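Local coordinates for BpsB (PgaB), Poly-beta-1,6-N-acetyl-D-glucosamine N-deacetylase (PDB 5BU6), which removes N-acetyl groups from poly-beta-1,6-N-acetyl-D-glucosamine as a family 4 carbohydrate esterase required for biofilm formation in Bordetella bronchiseptica, at residues V108-T113 / H154-H159. The protein carries 5 engineered substitutions. Numbering follows the deposited sequence.
Sequences VVTSWT and HSHNLH. With NI (nickel (II) ion), chain C.
The nickel site of this family 4 carbohydrate esterase shows how a metal-binding loop is held by its neighbour: His-154 and His-159, the two histidines of the H-x-x-x-x-H segment that follows strand 149-153, both lean on Val-109 at the start of helix 110-113. Their NE2 atoms bind nickel at 2.2 Å for His-154 and 2.1 Å for His-159; Asp-84 and two waters also bind the ion. CG2 of Val-109 touches both rings, 3.5 Å from CD2 of His-159 and 3.6 Å from CD2 of His-154, while CG1 rests over the centre of one face of the Trp-112 indole. CH2 of Trp-112 sits above a face of the His-159 imidazole, toward its rim, the planes inclined at 43°; an edge-to-face contact with Tyr-222 adds to the packing round this ligand. ND1 of His-154 is fixed by the carbonyl of Val-219.

Backbone bonds set the spacing. Val-108 O accepts from His-154 N, and Thr-110 N donates to Ser-155 O. His-156 O is gripped twice from one face of its plane, by Ser-111 N and by Ser-111 OG at 2.8 Å. In His-156, CG lies anti to the backbone N (chi1 -179°), and chi2 of 59° turns ND1 onto Thr-110 OG1, 2.7 Å away near the ring plane, with Ser-111 CB over one face. Ser-155 OG accepts from Leu-158 N, an ST motif, and donates to His-154 O. Hydrogen bonds thus tie down the loop, and packing by Val-109 on both imidazoles and Trp-112 on that of His-159 helps hold both NE2 atoms toward one ion, probably the catalytic metal.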
ATOM      1  N   VAL A 108      -4.534   3.446   1.893  1.00 32.51           N
ATOM      2  CA  VAL A 108      -5.900   3.280   2.381  1.00 32.29           C
ATOM      3  C   VAL A 108      -6.721   2.379   1.467  1.00 30.75           C
ATOM      4  O   VAL A 108      -6.754   2.628   0.280  1.00 27.72           O
ATOM      5  CB  VAL A 108      -6.582   4.669   2.462  1.00 39.96           C
ATOM      6  CG1 VAL A 108      -8.049   4.558   2.798  1.00 35.01           C
ATOM      7  CG2 VAL A 108      -5.829   5.567   3.446  1.00 50.70           C
ATOM      8  N   VAL A 109      -7.367   1.334   1.989  1.00 33.79           N
ATOM      9  CA  VAL A 109      -8.347   0.593   1.187  1.00 30.10           C
ATOM     10  C   VAL A 109      -9.676   1.309   1.380  1.00 31.81           C
ATOM     11  O   VAL A 109     -10.269   1.235   2.456  1.00 30.16           O
ATOM     12  CB  VAL A 109      -8.496  -0.874   1.600  1.00 30.79           C
ATOM     13  CG1 VAL A 109      -9.482  -1.573   0.672  1.00 29.29           C
ATOM     14  CG2 VAL A 109      -7.133  -1.590   1.593  1.00 28.79           C
ATOM     15  N   THR A 110     -10.137   2.041   0.382  1.00 28.51           N
ATOM     16  CA  THR A 110     -11.177   3.019   0.685  1.00 31.25           C
ATOM     17  C   THR A 110     -12.553   2.374   0.898  1.00 32.40           C
ATOM     18  O   THR A 110     -13.411   2.964   1.535  1.00 37.45           O
ATOM     19  CB  THR A 110     -11.252   4.129  -0.388  1.00 30.35           C
ATOM     20  OG1 THR A 110     -11.453   3.563  -1.684  1.00 31.62           O
ATOM     21  CG2 THR A 110      -9.952   4.938  -0.391  1.00 29.01           C
ATOM     22  N   SER A 111     -12.777   1.165   0.403  1.00 28.15           N
ATOM     23  CA  SER A 111     -14.065   0.539   0.685  1.00 32.46           C
ATOM     24  C   SER A 111     -14.143   0.080   2.157  1.00 36.26           C
ATOM     25  O   SER A 111     -15.233  -0.174   2.669  1.00 36.67           O
ATOM     26  CB  SER A 111     -14.351  -0.644  -0.257  1.00 34.98           C
ATOM     27  OG  SER A 111     -13.538  -1.755   0.062  1.00 37.44           O
ATOM     28  N   TRP A 112     -12.992  -0.014   2.819  1.00 31.76           N
ATOM     29  CA  TRP A 112     -12.923  -0.364   4.230  1.00 34.39           C
ATOM     30  C   TRP A 112     -13.084   0.874   5.102  1.00 33.15           C
ATOM     31  O   TRP A 112     -13.929   0.930   5.974  1.00 32.87           O
ATOM     32  CB  TRP A 112     -11.578  -1.045   4.541  1.00 32.85           C
ATOM     33  CG  TRP A 112     -11.377  -2.364   3.880  1.00 32.15           C
ATOM     34  CD1 TRP A 112     -12.266  -3.042   3.120  1.00 32.53           C
ATOM     35  CD2 TRP A 112     -10.185  -3.173   3.921  1.00 29.04           C
ATOM     36  NE1 TRP A 112     -11.716  -4.220   2.678  1.00 32.77           N
ATOM     37  CE2 TRP A 112     -10.445  -4.332   3.166  1.00 35.39           C
ATOM     38  CE3 TRP A 112      -8.940  -3.021   4.516  1.00 30.99           C
ATOM     39  CZ2 TRP A 112      -9.503  -5.341   2.987  1.00 41.76           C
ATOM     40  CZ3 TRP A 112      -7.992  -4.045   4.350  1.00 32.68           C
ATOM     41  CH2 TRP A 112      -8.287  -5.178   3.586  1.00 33.12           C
ATOM     42  N   THR A 113     -12.223   1.856   4.863  1.00 29.38           N
ATOM     43  CA  THR A 113     -12.280   3.148   5.530  1.00 34.28           C
ATOM     44  C   THR A 113     -13.638   3.819   5.321  1.00 34.81           C
ATOM     45  O   THR A 113     -14.201   4.409   6.242  1.00 36.61           O
ATOM     46  CB  THR A 113     -11.140   4.058   5.012  1.00 34.05           C
ATOM     47  OG1 THR A 113      -9.894   3.390   5.252  1.00 37.93           O
ATOM     48  CG2 THR A 113     -11.133   5.456   5.712  1.00 28.14           C
ATOM     49  N   HIS A 154      -4.709   2.114  -1.562  1.00 28.92           N
ATOM     50  CA  HIS A 154      -4.503   0.659  -1.501  1.00 32.12           C
ATOM     51  C   HIS A 154      -5.651  -0.025  -2.238  1.00 34.67           C
ATOM     52  O   HIS A 154      -6.025  -1.144  -1.900  1.00 35.80           O
ATOM     53  CB  HIS A 154      -4.417   0.183  -0.040  1.00 30.81           C
ATOM     54  CG  HIS A 154      -3.620  -1.065   0.146  1.00 26.99           C
ATOM     55  ND1 HIS A 154      -2.760  -1.553  -0.819  1.00 28.34           N
ATOM     56  CD2 HIS A 154      -3.555  -1.935   1.183  1.00 28.89           C
ATOM     57  CE1 HIS A 154      -2.207  -2.675  -0.387  1.00 31.43           C
ATOM     58  NE2 HIS A 154      -2.657  -2.917   0.833  1.00 24.78           N
ATOM     59  N   SER A 155      -6.171   0.678  -3.250  1.00 33.82           N
ATOM     60  CA  SER A 155      -7.366   0.349  -4.060  1.00 33.47           C
ATOM     61  C   SER A 155      -8.648   0.720  -3.304  1.00 34.41           C
ATOM     62  O   SER A 155      -8.606   1.056  -2.131  1.00 34.05           O
ATOM     63  CB  SER A 155      -7.422  -1.126  -4.491  1.00 29.64           C
ATOM     64  OG  SER A 155      -7.956  -1.956  -3.462  1.00 31.82           O
ATOM     65  N   HIS A 156      -9.774   0.693  -4.002  1.00 35.41           N
ATOM     66  CA  HIS A 156     -11.084   0.826  -3.360  1.00 36.83           C
ATOM     67  C   HIS A 156     -11.515  -0.547  -2.861  1.00 33.52           C
ATOM     68  O   HIS A 156     -11.642  -0.760  -1.677  1.00 31.17           O
ATOM     69  CB  HIS A 156     -12.132   1.407  -4.324  1.00 38.65           C
ATOM     70  CG  HIS A 156     -13.492   1.590  -3.712  1.00 32.00           C
ATOM     71  ND1 HIS A 156     -13.711   2.387  -2.611  1.00 29.87           N
ATOM     72  CD2 HIS A 156     -14.697   1.070  -4.046  1.00 37.86           C
ATOM     73  CE1 HIS A 156     -14.994   2.356  -2.295  1.00 31.13           C
ATOM     74  NE2 HIS A 156     -15.615   1.558  -3.148  1.00 38.44           N
ATOM     75  N   ASN A 157     -11.705  -1.478  -3.779  1.00 32.31           N
ATOM     76  CA  ASN A 157     -12.151  -2.816  -3.414  1.00 37.91           C
ATOM     77  C   ASN A 157     -11.381  -3.900  -4.167  1.00 35.24           C
ATOM     78  O   ASN A 157     -11.956  -4.839  -4.675  1.00 41.45           O
ATOM     79  CB  ASN A 157     -13.653  -2.944  -3.670  1.00 38.92           C
ATOM     80  CG  ASN A 157     -14.259  -4.174  -3.035  1.00 42.54           C
ATOM     81  OD1 ASN A 157     -13.713  -4.737  -2.074  1.00 41.10           O
ATOM     82  ND2 ASN A 157     -15.391  -4.608  -3.574  1.00 44.63           N
ATOM     83  N   LEU A 158     -10.064  -3.760  -4.265  1.00 33.26           N
ATOM     84  CA  LEU A 158      -9.275  -4.804  -4.924  1.00 34.59           C
ATOM     85  C   LEU A 158      -8.457  -5.595  -3.917  1.00 31.55           C
ATOM     86  O   LEU A 158      -7.633  -6.422  -4.302  1.00 36.86           O
ATOM     87  CB  LEU A 158      -8.347  -4.197  -5.969  1.00 38.55           C
ATOM     88  CG  LEU A 158      -9.072  -3.445  -7.081  1.00 35.53           C
ATOM     89  CD1 LEU A 158      -8.035  -2.841  -7.996  1.00 40.17           C
ATOM     90  CD2 LEU A 158     -10.008  -4.354  -7.851  1.00 35.75           C
ATOM     91  N   HIS A 159      -8.668  -5.326  -2.633  1.00 31.62           N
ATOM     92  CA  HIS A 159      -7.874  -5.985  -1.592  1.00 32.13           C
ATOM     93  C   HIS A 159      -8.558  -7.290  -1.170  1.00 40.89           C
ATOM     94  O   HIS A 159      -8.882  -7.495   0.003  1.00 36.58           O
ATOM     95  CB  HIS A 159      -7.672  -5.029  -0.402  1.00 29.95           C
ATOM     96  CG  HIS A 159      -6.436  -5.316   0.403  1.00 30.68           C
ATOM     97  ND1 HIS A 159      -6.177  -6.549   0.957  1.00 34.47           N
ATOM     98  CD2 HIS A 159      -5.405  -4.522   0.768  1.00 33.95           C
ATOM     99  CE1 HIS A 159      -5.032  -6.510   1.612  1.00 38.65           C
ATOM    100  NE2 HIS A 159      -4.540  -5.290   1.512  1.00 33.47           N
TER
HETATM  101 NI    NI C 401      -2.715  -4.610   2.234  1.00 34.40          NI
HETATM  102  O   HOH W   1      -0.885  -4.015   3.137  1.00 43.40           O
HETATM  103  O   HOH W   2      -2.541  -6.225   3.669  1.00 33.61           O